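Local coordinates for anopheles gambiae adenosine kinase (PDB 3LOO), which catalyses the phosphorylation of adenosine to AMP at the expense of ATP, as an adenosine kinase of the pfkB carbohydrate kinase family, at residues 42-47 with 140-145; 183-188 with 211-216; 106-111 with 130-135. One frame throughout, in Å; residues are numbered along the deposited sequence.

Interaction 1 (42-47 with 140-145); sequences KDLLNK and AVLVTG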
loop_
_atom_site.group_PDB
_atom_site.type_symbol
_atom_site.label_atom_id
_atom_site.label_comp_id
_atom_site.label_asym_id
_atom_site.label_seq_id
_atom_site.Cartn_x
_atom_site.Cartn_y
_atom_site.Cartn_z
ATOM N N LYS A 42 16.787 12.341 17.445
ATOM C CA LYS A 42 16.568 13.505 16.563
ATOM C C LYS A 42 17.778 13.978 15.791
ATOM O O LYS A 42 17.628 14.485 14.678
ATOM C CB LYS A 42 16.005 14.700 17.333
ATOM C CG LYS A 42 14.502 14.710 17.437
ATOM C CD LYS A 42 14.001 14.318 18.828
ATOM C CE LYS A 42 12.511 13.940 18.785
ATOM N NZ LYS A 42 11.833 14.456 17.542
ATOM N N ASP A 43 18.976 13.820 16.370
ATOM C CA ASP A 43 20.191 14.240 15.678
ATOM C C ASP A 43 20.377 13.473 14.389
ATOM O O ASP A 43 20.900 14.015 13.412
ATOM C CB ASP A 43 21.443 14.121 16.570
ATOM C CG ASP A 43 21.559 12.755 17.231
ATOM O OD1 ASP A 43 22.708 12.301 17.444
ATOM O OD2 ASP A 43 20.504 12.143 17.534
ATOM N N LEU A 44 19.952 12.211 14.364
ATOM C CA LEU A 44 19.994 11.477 13.090
ATOM C C LEU A 44 19.032 12.096 12.063
ATOM O O LEU A 44 19.414 12.356 10.942
ATOM C CB LEU A 44 19.777 9.970 13.265
ATOM C CG LEU A 44 19.931 9.182 11.963
ATOM C CD1 LEU A 44 21.371 9.180 11.496
ATOM C CD2 LEU A 44 19.468 7.784 12.183
ATOM N N LEU A 45 17.801 12.360 12.470
ATOM C CA LEU A 45 16.843 13.053 11.597
ATOM C C LEU A 45 17.348 14.406 11.085
ATOM O O LEU A 45 17.231 14.712 9.892
ATOM C CB LEU A 45 15.522 13.280 12.332
ATOM C CG LEU A 45 14.775 12.070 12.896
ATOM C CD1 LEU A 45 13.335 12.465 13.140
ATOM C CD2 LEU A 45 14.833 10.879 11.945
ATOM N N ASN A 46 17.896 15.213 11.998
ATOM C CA ASN A 46 18.456 16.514 11.636
ATOM C C ASN A 46 19.578 16.380 10.670
ATOM O O ASN A 46 19.618 17.103 9.682
ATOM C CB ASN A 46 18.911 17.272 12.874
ATOM C CG ASN A 46 17.761 17.897 13.618
ATOM O OD1 ASN A 46 16.610 17.497 13.479
ATOM N ND2 ASN A 46 18.074 18.894 14.434
ATOM N N LYS A 47 20.461 15.409 10.901
ATOM C CA LYS A 47 21.537 15.150 9.947
ATOM C C LYS A 47 21.032 14.942 8.518
ATOM O O LYS A 47 21.711 15.304 7.561
ATOM C CB LYS A 47 22.357 13.939 10.383
ATOM C CG LYS A 47 23.592 13.681 9.540
ATOM C CD LYS A 47 24.400 12.513 10.124
ATOM C CE LYS A 47 25.479 12.066 9.153
ATOM N NZ LYS A 47 26.224 10.865 9.667
ATOM N N ALA A 140 14.134 3.354 4.647
ATOM C CA ALA A 140 14.536 3.649 6.011
ATOM C C ALA A 140 13.281 3.829 6.830
ATOM O O ALA A 140 12.387 4.593 6.433
ATOM C CB ALA A 140 15.395 4.947 6.048
ATOM N N VAL A 141 13.197 3.132 7.963
ATOM C CA VAL A 141 12.089 3.299 8.895
ATOM C C VAL A 141 12.711 3.696 10.234
ATOM O O VAL A 141 13.268 2.851 10.945
ATOM C CB VAL A 141 11.302 1.988 9.094
ATOM C CG1 VAL A 141 10.211 2.177 10.148
ATOM C CG2 VAL A 141 10.695 1.460 7.775
ATOM N N LEU A 142 12.658 4.984 10.561
ATOM C CA LEU A 142 13.343 5.515 11.733
ATOM C C LEU A 142 12.352 5.730 12.848
ATOM O O LEU A 142 11.386 6.476 12.687
ATOM C CB LEU A 142 14.033 6.841 11.389
ATOM C CG LEU A 142 14.929 6.806 10.164
ATOM C CD1 LEU A 142 15.694 8.100 10.025
ATOM C CD2 LEU A 142 15.887 5.630 10.283
ATOM N N VAL A 143 12.594 5.071 13.974
ATOM C CA VAL A 143 11.723 5.185 15.142
ATOM C C VAL A 143 12.334 6.148 16.173
ATOM O O VAL A 143 13.468 5.949 16.639
ATOM C CB VAL A 143 11.477 3.802 15.773
ATOM C CG1 VAL A 143 10.753 3.939 17.105
ATOM C CG2 VAL A 143 10.713 2.923 14.811
ATOM N N THR A 144 11.593 7.207 16.488
ATOM C CA THR A 144 11.999 8.190 17.494
ATOM C C THR A 144 10.809 8.421 18.411
ATOM O O THR A 144 9.783 8.971 17.979
ATOM C CB THR A 144 12.418 9.521 16.879
ATOM O OG1 THR A 144 13.569 9.322 16.044
ATOM C CG2 THR A 144 12.793 10.490 17.973
ATOM N N GLY A 145 10.960 7.988 19.665
ATOM C CA GLY A 145 9.863 7.976 20.631
ATOM C C GLY A 145 8.741 7.129 20.067
ATOM O O GLY A 145 8.967 5.976 19.713
#

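Interaction 2 (183-188 with 211-216); sequences SGFFFT and NLSAPF. With B4P (bis(adenosine)-5'-tetraphosphate), chain D.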
loop_
_atom_site.group_PDB
_atom_site.type_symbol
_atom_site.label_atom_id
_atom_site.label_comp_id
_atom_site.label_asym_id
_atom_site.label_seq_id
_atom_site.Cartn_x
_atom_site.Cartn_y
_atom_site.Cartn_z
ATOM N N SER A 183 -0.774 1.098 -5.166
ATOM C CA SER A 183 -0.542 2.157 -4.147
ATOM C C SER A 183 -0.322 3.484 -4.870
ATOM O O SER A 183 0.129 3.496 -6.019
ATOM C CB SER A 183 0.694 1.856 -3.306
ATOM O OG SER A 183 1.817 1.711 -4.169
ATOM N N GLY A 184 -0.613 4.597 -4.205
ATOM C CA GLY A 184 -0.151 5.900 -4.736
ATOM C C GLY A 184 1.373 5.966 -4.880
ATOM O O GLY A 184 1.888 6.624 -5.793
ATOM N N PHE A 185 2.102 5.274 -3.996
ATOM C CA PHE A 185 3.560 5.097 -4.123
ATOM C C PHE A 185 4.032 4.669 -5.538
ATOM O O PHE A 185 5.087 5.110 -6.025
ATOM C CB PHE A 185 4.029 4.039 -3.116
ATOM C CG PHE A 185 4.003 4.488 -1.670
ATOM C CD1 PHE A 185 4.472 5.767 -1.295
ATOM C CD2 PHE A 185 3.579 3.606 -0.675
ATOM C CE1 PHE A 185 4.515 6.157 0.036
ATOM C CE2 PHE A 185 3.589 3.986 0.692
ATOM C CZ PHE A 185 4.068 5.284 1.041
ATOM N N PHE A 186 3.263 3.773 -6.166
ATOM C CA PHE A 186 3.600 3.253 -7.495
ATOM C C PHE A 186 3.511 4.324 -8.588
ATOM O O PHE A 186 4.093 4.152 -9.667
ATOM C CB PHE A 186 2.719 2.008 -7.836
ATOM C CG PHE A 186 3.099 1.277 -9.121
ATOM C CD1 PHE A 186 4.228 0.459 -9.188
ATOM C CD2 PHE A 186 2.278 1.360 -10.243
ATOM C CE1 PHE A 186 4.561 -0.255 -10.351
ATOM C CE2 PHE A 186 2.585 0.659 -11.411
ATOM C CZ PHE A 186 3.728 -0.159 -11.473
ATOM N N PHE A 187 2.793 5.415 -8.322
ATOM C CA PHE A 187 2.749 6.556 -9.285
ATOM C C PHE A 187 4.121 7.176 -9.560
ATOM O O PHE A 187 4.377 7.670 -10.677
ATOM C CB PHE A 187 1.793 7.653 -8.835
ATOM C CG PHE A 187 0.342 7.254 -8.815
ATOM C CD1 PHE A 187 -0.063 5.904 -8.826
ATOM C CD2 PHE A 187 -0.627 8.240 -8.717
ATOM C CE1 PHE A 187 -1.413 5.581 -8.762
ATOM C CE2 PHE A 187 -1.963 7.915 -8.658
ATOM C CZ PHE A 187 -2.357 6.588 -8.671
ATOM N N THR A 188 5.011 7.128 -8.563
ATOM C CA THR A 188 6.401 7.596 -8.729
ATOM C C THR A 188 7.044 6.814 -9.859
ATOM O O THR A 188 7.834 7.351 -10.652
ATOM C CB THR A 188 7.241 7.367 -7.433
ATOM O OG1 THR A 188 6.587 7.992 -6.343
ATOM C CG2 THR A 188 8.686 7.916 -7.564
ATOM N N ASN A 211 -4.478 3.208 -2.875
ATOM C CA ASN A 211 -4.226 3.775 -1.576
ATOM C C ASN A 211 -3.648 5.168 -1.810
ATOM O O ASN A 211 -2.848 5.351 -2.759
ATOM C CB ASN A 211 -3.168 2.931 -0.892
ATOM C CG ASN A 211 -3.198 3.069 0.581
ATOM O OD1 ASN A 211 -2.952 4.155 1.123
ATOM N ND2 ASN A 211 -3.541 1.970 1.269
ATOM N N LEU A 212 -3.966 6.119 -0.926
ATOM C CA LEU A 212 -3.318 7.425 -1.043
ATOM C C LEU A 212 -1.839 7.362 -0.725
ATOM O O LEU A 212 -1.071 8.183 -1.227
ATOM C CB LEU A 212 -4.043 8.504 -0.248
ATOM C CG LEU A 212 -5.432 8.899 -0.745
ATOM C CD1 LEU A 212 -6.107 9.779 0.309
ATOM C CD2 LEU A 212 -5.348 9.571 -2.189
ATOM N N SER A 213 -1.456 6.392 0.112
ATOM C CA SER A 213 -0.054 6.069 0.473
ATOM C C SER A 213 0.696 7.050 1.382
ATOM O O SER A 213 1.301 6.634 2.374
ATOM C CB SER A 213 0.781 5.776 -0.773
ATOM O OG SER A 213 0.332 4.580 -1.397
ATOM N N ALA A 214 0.701 8.330 1.025
ATOM C CA ALA A 214 1.446 9.336 1.808
ATOM C C ALA A 214 1.028 10.716 1.348
ATOM O O ALA A 214 0.671 10.889 0.178
ATOM C CB ALA A 214 2.979 9.186 1.614
ATOM N N PRO A 215 1.178 11.725 2.227
ATOM C CA PRO A 215 0.852 13.103 1.826
ATOM C C PRO A 215 1.503 13.550 0.541
ATOM O O PRO A 215 0.886 14.305 -0.215
ATOM C CB PRO A 215 1.345 13.934 3.025
ATOM C CG PRO A 215 0.985 13.028 4.155
ATOM C CD PRO A 215 1.444 11.650 3.675
ATOM N N PHE A 216 2.709 13.071 0.247
ATOM C CA PHE A 216 3.368 13.541 -0.974
ATOM C C PHE A 216 2.706 13.074 -2.226
ATOM O O PHE A 216 2.961 13.622 -3.293
ATOM C CB PHE A 216 4.886 13.226 -1.031
ATOM C CG PHE A 216 5.237 11.784 -1.284
ATOM C CD1 PHE A 216 5.248 11.247 -2.567
ATOM C CD2 PHE A 216 5.680 10.979 -0.230
ATOM C CE1 PHE A 216 5.627 9.893 -2.803
ATOM C CE2 PHE A 216 6.072 9.618 -0.472
ATOM C CZ PHE A 216 6.044 9.096 -1.747
HETATM P PA B4P D . 3.705 2.773 7.912
HETATM O O1A B4P D . 4.236 1.911 9.046
HETATM O O2A B4P D . 4.206 4.214 7.828
HETATM O O3A B4P D . 2.131 2.926 8.188
HETATM P PB B4P D . 1.049 2.465 7.112
HETATM O O1B B4P D . 1.019 0.942 6.966
HETATM O O2B B4P D . 1.046 3.341 5.871
HETATM O O3B B4P D . -0.067 2.920 8.259
HETATM P PG B4P D . -1.214 4.043 8.132
HETATM O O1G B4P D . -0.774 5.364 8.666
HETATM O O2G B4P D . -1.654 4.049 6.681
HETATM O O3G B4P D . -2.421 3.472 9.015
HETATM P PD B4P D . -3.025 3.965 10.427
HETATM O O1D B4P D . -1.895 4.397 11.286
HETATM O O2D B4P D . -4.227 4.850 10.250
HETATM O O5E B4P D . 3.880 2.010 6.488
HETATM C C5E B4P D . 5.141 1.385 6.390
HETATM C C4E B4P D . 5.451 0.818 5.035
HETATM O O4E B4P D . 5.422 1.799 3.998
HETATM C C3E B4P D . 6.875 0.334 5.055
HETATM O O3E B4P D . 6.777 -1.102 5.137
HETATM C C2E B4P D . 7.456 0.757 3.711
HETATM O O2E B4P D . 8.097 -0.289 2.970
HETATM C C1E B4P D . 6.249 1.347 2.958
HETATM N N9A B4P D . 6.686 2.480 2.123
HETATM C C8A B4P D . 7.187 3.685 2.523
HETATM N N7A B4P D . 7.467 4.418 1.406
HETATM C C5A B4P D . 7.180 3.669 0.299
HETATM C C6A B4P D . 7.247 3.875 -1.089
HETATM N N6A B4P D . 7.732 5.026 -1.651
HETATM N N1A B4P D . 6.868 2.871 -1.919
HETATM C C2A B4P D . 6.378 1.703 -1.433
HETATM N N3A B4P D . 6.292 1.489 -0.110
HETATM C C4A B4P D . 6.674 2.453 0.767
HETATM O O5F B4P D . -3.497 2.537 10.981
HETATM C C5F B4P D . -4.223 1.617 10.175
HETATM C C4F B4P D . -4.904 0.643 11.136
HETATM O O4F B4P D . -3.987 0.128 12.118
HETATM C C3F B4P D . -5.946 1.352 11.982
HETATM O O3F B4P D . -7.144 1.509 11.232
HETATM C C2F B4P D . -6.084 0.419 13.170
HETATM O O2F B4P D . -6.971 -0.673 12.854
HETATM C C1F B4P D . -4.640 -0.075 13.378
HETATM N N9B B4P D . -4.003 0.823 14.393
HETATM C C8B B4P D . -3.150 1.834 14.133
HETATM N N7B B4P D . -2.771 2.456 15.275
HETATM C C5B B4P D . -3.384 1.849 16.313
HETATM C C6B B4P D . -3.413 2.028 17.693
HETATM N N6B B4P D . -2.670 3.020 18.246
HETATM N N1B B4P D . -4.170 1.193 18.471
HETATM C C2B B4P D . -4.911 0.199 17.922
HETATM N N3B B4P D . -4.932 -0.016 16.576
HETATM C C4B B4P D . -4.202 0.774 15.729
#

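Interaction 3 (106-111 with 130-135); sequences VGQDEY and RSATSP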
loop_
_atom_site.group_PDB
_atom_site.type_symbol
_atom_site.label_atom_id
_atom_site.label_comp_id
_atom_site.label_asym_id
_atom_site.label_seq_id
_atom_site.Cartn_x
_atom_site.Cartn_y
_atom_site.Cartn_z
ATOM N N VAL A 106 12.661 -5.400 -8.880
ATOM C CA VAL A 106 13.699 -5.597 -7.869
ATOM C C VAL A 106 15.036 -5.661 -8.599
ATOM O O VAL A 106 15.073 -5.707 -9.843
ATOM C CB VAL A 106 13.527 -6.904 -7.027
ATOM C CG1 VAL A 106 12.256 -6.870 -6.127
ATOM C CG2 VAL A 106 13.556 -8.164 -7.921
ATOM N N GLY A 107 16.119 -5.698 -7.827
ATOM C CA GLY A 107 17.457 -5.849 -8.398
ATOM C C GLY A 107 17.770 -7.333 -8.498
ATOM O O GLY A 107 16.926 -8.190 -8.172
ATOM N N GLN A 108 18.996 -7.647 -8.918
ATOM C CA GLN A 108 19.444 -9.033 -8.900
ATOM C C GLN A 108 20.480 -9.184 -7.825
ATOM O O GLN A 108 21.675 -9.181 -8.119
ATOM C CB GLN A 108 20.011 -9.424 -10.254
ATOM C CG GLN A 108 18.924 -9.883 -11.166
ATOM C CD GLN A 108 19.336 -9.821 -12.592
ATOM O OE1 GLN A 108 20.329 -9.199 -12.920
ATOM N NE2 GLN A 108 18.595 -10.485 -13.451
ATOM N N ASP A 109 20.036 -9.300 -6.583
ATOM C CA ASP A 109 20.939 -9.088 -5.468
ATOM C C ASP A 109 20.437 -9.810 -4.258
ATOM O O ASP A 109 19.411 -10.471 -4.347
ATOM C CB ASP A 109 21.152 -7.586 -5.190
ATOM C CG ASP A 109 19.856 -6.820 -4.969
ATOM O OD1 ASP A 109 18.804 -7.445 -4.767
ATOM O OD2 ASP A 109 19.895 -5.577 -4.974
ATOM N N GLU A 110 21.148 -9.721 -3.142
ATOM C CA GLU A 110 20.713 -10.402 -1.928
ATOM C C GLU A 110 19.381 -9.846 -1.407
ATOM O O GLU A 110 18.612 -10.585 -0.823
ATOM C CB GLU A 110 21.695 -10.223 -0.775
ATOM C CG GLU A 110 23.093 -10.649 -0.983
ATOM C CD GLU A 110 23.881 -10.470 0.294
ATOM O OE1 GLU A 110 24.605 -9.471 0.409
ATOM O OE2 GLU A 110 23.696 -11.298 1.213
ATOM N N TYR A 111 19.178 -8.532 -1.545
ATOM C CA TYR A 111 17.976 -7.891 -1.010
ATOM C C TYR A 111 16.764 -8.433 -1.718
ATOM O O TYR A 111 15.771 -8.659 -1.072
ATOM C CB TYR A 111 18.024 -6.350 -1.150
ATOM C CG TYR A 111 18.896 -5.636 -0.139
ATOM C CD1 TYR A 111 19.520 -6.321 0.912
ATOM C CD2 TYR A 111 19.088 -4.254 -0.226
ATOM C CE1 TYR A 111 20.298 -5.643 1.857
ATOM C CE2 TYR A 111 19.830 -3.577 0.697
ATOM C CZ TYR A 111 20.443 -4.270 1.735
ATOM O OH TYR A 111 21.209 -3.560 2.631
ATOM N N ARG A 130 13.149 -7.691 -13.232
ATOM C CA ARG A 130 14.515 -7.706 -12.710
ATOM C C ARG A 130 15.286 -6.595 -13.364
ATOM O O ARG A 130 15.294 -6.480 -14.582
ATOM C CB ARG A 130 15.234 -9.034 -13.011
ATOM C CG ARG A 130 14.682 -10.219 -12.302
ATOM C CD ARG A 130 14.956 -10.023 -10.883
ATOM N NE ARG A 130 14.364 -11.069 -10.084
ATOM C CZ ARG A 130 14.837 -11.447 -8.901
ATOM N NH1 ARG A 130 15.964 -10.888 -8.394
ATOM N NH2 ARG A 130 14.192 -12.411 -8.254
ATOM N N SER A 131 15.920 -5.764 -12.553
ATOM C CA SER A 131 16.866 -4.770 -13.058
ATOM C C SER A 131 18.297 -5.285 -12.853
ATOM O O SER A 131 18.702 -5.624 -11.725
ATOM C CB SER A 131 16.683 -3.455 -12.312
ATOM O OG SER A 131 17.524 -2.455 -12.856
ATOM N N ALA A 132 19.090 -5.340 -13.912
ATOM C CA ALA A 132 20.513 -5.686 -13.695
ATOM C C ALA A 132 21.365 -4.448 -13.349
ATOM O O ALA A 132 22.511 -4.587 -12.837
ATOM C CB ALA A 132 21.093 -6.458 -14.880
ATOM N N THR A 133 20.794 -3.256 -13.580
ATOM C CA THR A 133 21.509 -1.985 -13.325
ATOM C C THR A 133 21.300 -1.371 -11.960
ATOM O O THR A 133 22.190 -0.668 -11.486
ATOM C CB THR A 133 21.232 -0.890 -14.386
ATOM O OG1 THR A 133 19.873 -0.447 -14.281
ATOM C CG2 THR A 133 21.539 -1.404 -15.807
ATOM N N SER A 134 20.146 -1.585 -11.324
ATOM C CA SER A 134 19.950 -1.027 -9.980
ATOM C C SER A 134 19.819 -2.105 -8.906
ATOM O O SER A 134 19.321 -3.221 -9.172
ATOM C CB SER A 134 18.737 -0.079 -9.906
ATOM O OG SER A 134 18.740 0.847 -10.982
ATOM N N PRO A 135 20.257 -1.773 -7.677
ATOM C CA PRO A 135 19.997 -2.684 -6.579
ATOM C C PRO A 135 18.523 -2.601 -6.141
ATOM O O PRO A 135 17.871 -1.604 -6.400
ATOM C CB PRO A 135 20.888 -2.143 -5.454
ATOM C CG PRO A 135 21.011 -0.652 -5.742
ATOM C CD PRO A 135 20.853 -0.488 -7.234
HETATM O O HOH W 1 20.728 -5.531 -9.234
HETATM O O HOH W 2 18.153 -12.098 -6.415
#

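Interaction 1 (42-47 with 140-145)
L45 meets L142 where the short helix 42-47 packs against strand 137-144 in the smaller, five-stranded sheet, the part that serves as the lid in the ribokinase-like fold of pfkB kinases. The short segments run nearer antiparallel than perpendicular, their N-to-C directions 137° apart, and their axes approach to 9.5 Å; side chains rather than backbone fill the interval. The two leucines pass alongside each other in opposite directions, and the touching branches are CD2 of L45 and CD1 of L142, only 3.5 Å apart, a tight carbon pair. Both residues put CG beside the backbone N and anti to the carbonyl carbon (chi1 -58° in L45, -52° in L142), and from there one methyl of each forked end meets the other. L44, one residue earlier in the helix, adds a looser contact, its CD2 4.4 Å from L142 CD1, and turns onto E68 and L69 of helix 64-73. L142 also touches L69, together with V40 and M50, and is therefore buried among apolar partners from several parts of the chain. T144 divides its two branches by chemistry: OG1 is hydrogen-bonded to V40 O in the connection leading into the helix, while CG2 is presented to K42. The backbone of K42 is bonded within the helix, its O accepting from N46 N at 2.8 Å, but its side chain reaches toward the strand by bending at its second and fourth torsions. This exposed arm crosses the threonine with its aliphatic part, and the closest atoms there are K42 CE and T144 CG2, 3.6 Å apart.

Interaction 2 (183-188 with 211-216)
The F185 ring lies between S213 and the adenine of bis(adenosine)-5'-tetraphosphate. S213 CB sits over the centre of one face, 3.4 Å from the ring centroid in a CH-pi contact, and adenine C5A stands over the centre of the opposite face. F216 reaches the ring at its edge, with F216 CZ 3.7 Å from F185 CD1 and the two ring planes inclined at 41°. T188 OG1, which is hydrogen-bonded to Y221, lies at the edge of the F216 ring. Among apolar contacts, A214 CB comes within 3.7 Å of F185 CE1. The chain turns here as it leaves the parallel strands 179-183 and 207-211 of the large Rossmann-like sheet, at a ligand pocket that probably holds the substrate's adenosine. Two backbone N-H groups cross to the other segment: G184 N donates to N211 O at 2.8 Å, and F185 N gives a weak bond to S213 OG at 3.2 Å. S213 OG stands beside its own backbone N (chi1 -67°), which places it next to the 184-185 backbone. Within the segments, S183 OG accepts from F186 N in an ST motif, and N211 OD1 takes S213 N in an Asx turn at 2.9 Å.

Interaction 3 (106-111 with 130-135)
R130 lays its guanidinium over V106, whose CG2 stands 3.4 Å above the plane, displaced toward the rim. A bend at the second torsion (chi2 -67°) carries the arginine across to strand 100-107, where NH1 makes a weak, bent bond to G107 O. A water joins the same NH1 to D109 O, and NH2 forms a long, weak ion pair with E116 of helix 110-122. The extended side chain of Q108 crosses the aliphatic part of R130, with Q108 NE2 3.7 Å from R130 CB. At S131 the backbone takes over: S131 N donates to V106 O at 2.8 Å and 167°, nearly straight, as part of the parallel V106-R130 bridge. S131 OG turns into its own loop, accepting from S134 N in an ST motif, and is also hydrogen-bonded to D159. A132 meets the far end of the Q108 amide, its CB 3.5 Å from OE1. S134 O lies close over G107, 3.3 Å from G107 CA, a glycine, with no side chain to collide with that oxygen. A second water bridges the segments here, donating to S134 O and accepting from Q108 N at 2.8 Å; S134 OG, like S131 OG, is bonded to D159. P135 finally packs against D109, with P135 CA 3.3 Å from D109 OD2. That carboxylate has two further duties, for OD2 accepts from T136 N and OD1 from A112 N, making D109 the N-cap of helix 110-122. Strand 100-107, helix 110-122 and the parallel strand 125-131 form a beta-alpha-beta crossover at the edge of the large Rossmann-like sheet of the pfkB kinase fold, joined here at the strands' C-terminal ends.

In the fold
From the N terminus, helix 42-47 is the first partner to appear; its loop closes when the chain reaches 140-145, which makes interaction 1 the longest closure of the three. Interaction 3 nests inside that loop, 106-111 meeting 130-135 after helix 110-122 has been traversed, and strand 137-144 then follows directly. Interaction 2 opens only after both have closed, and shuts a separate loop through helix 187-203. None of them cross. Interaction 1 belongs to the five-stranded lid sheet, interaction 3 to the outer edge of the nine-stranded sheet, and interaction 2 to its interior beside the ligand. Their nearest atoms are about 10 Å apart in each pairing.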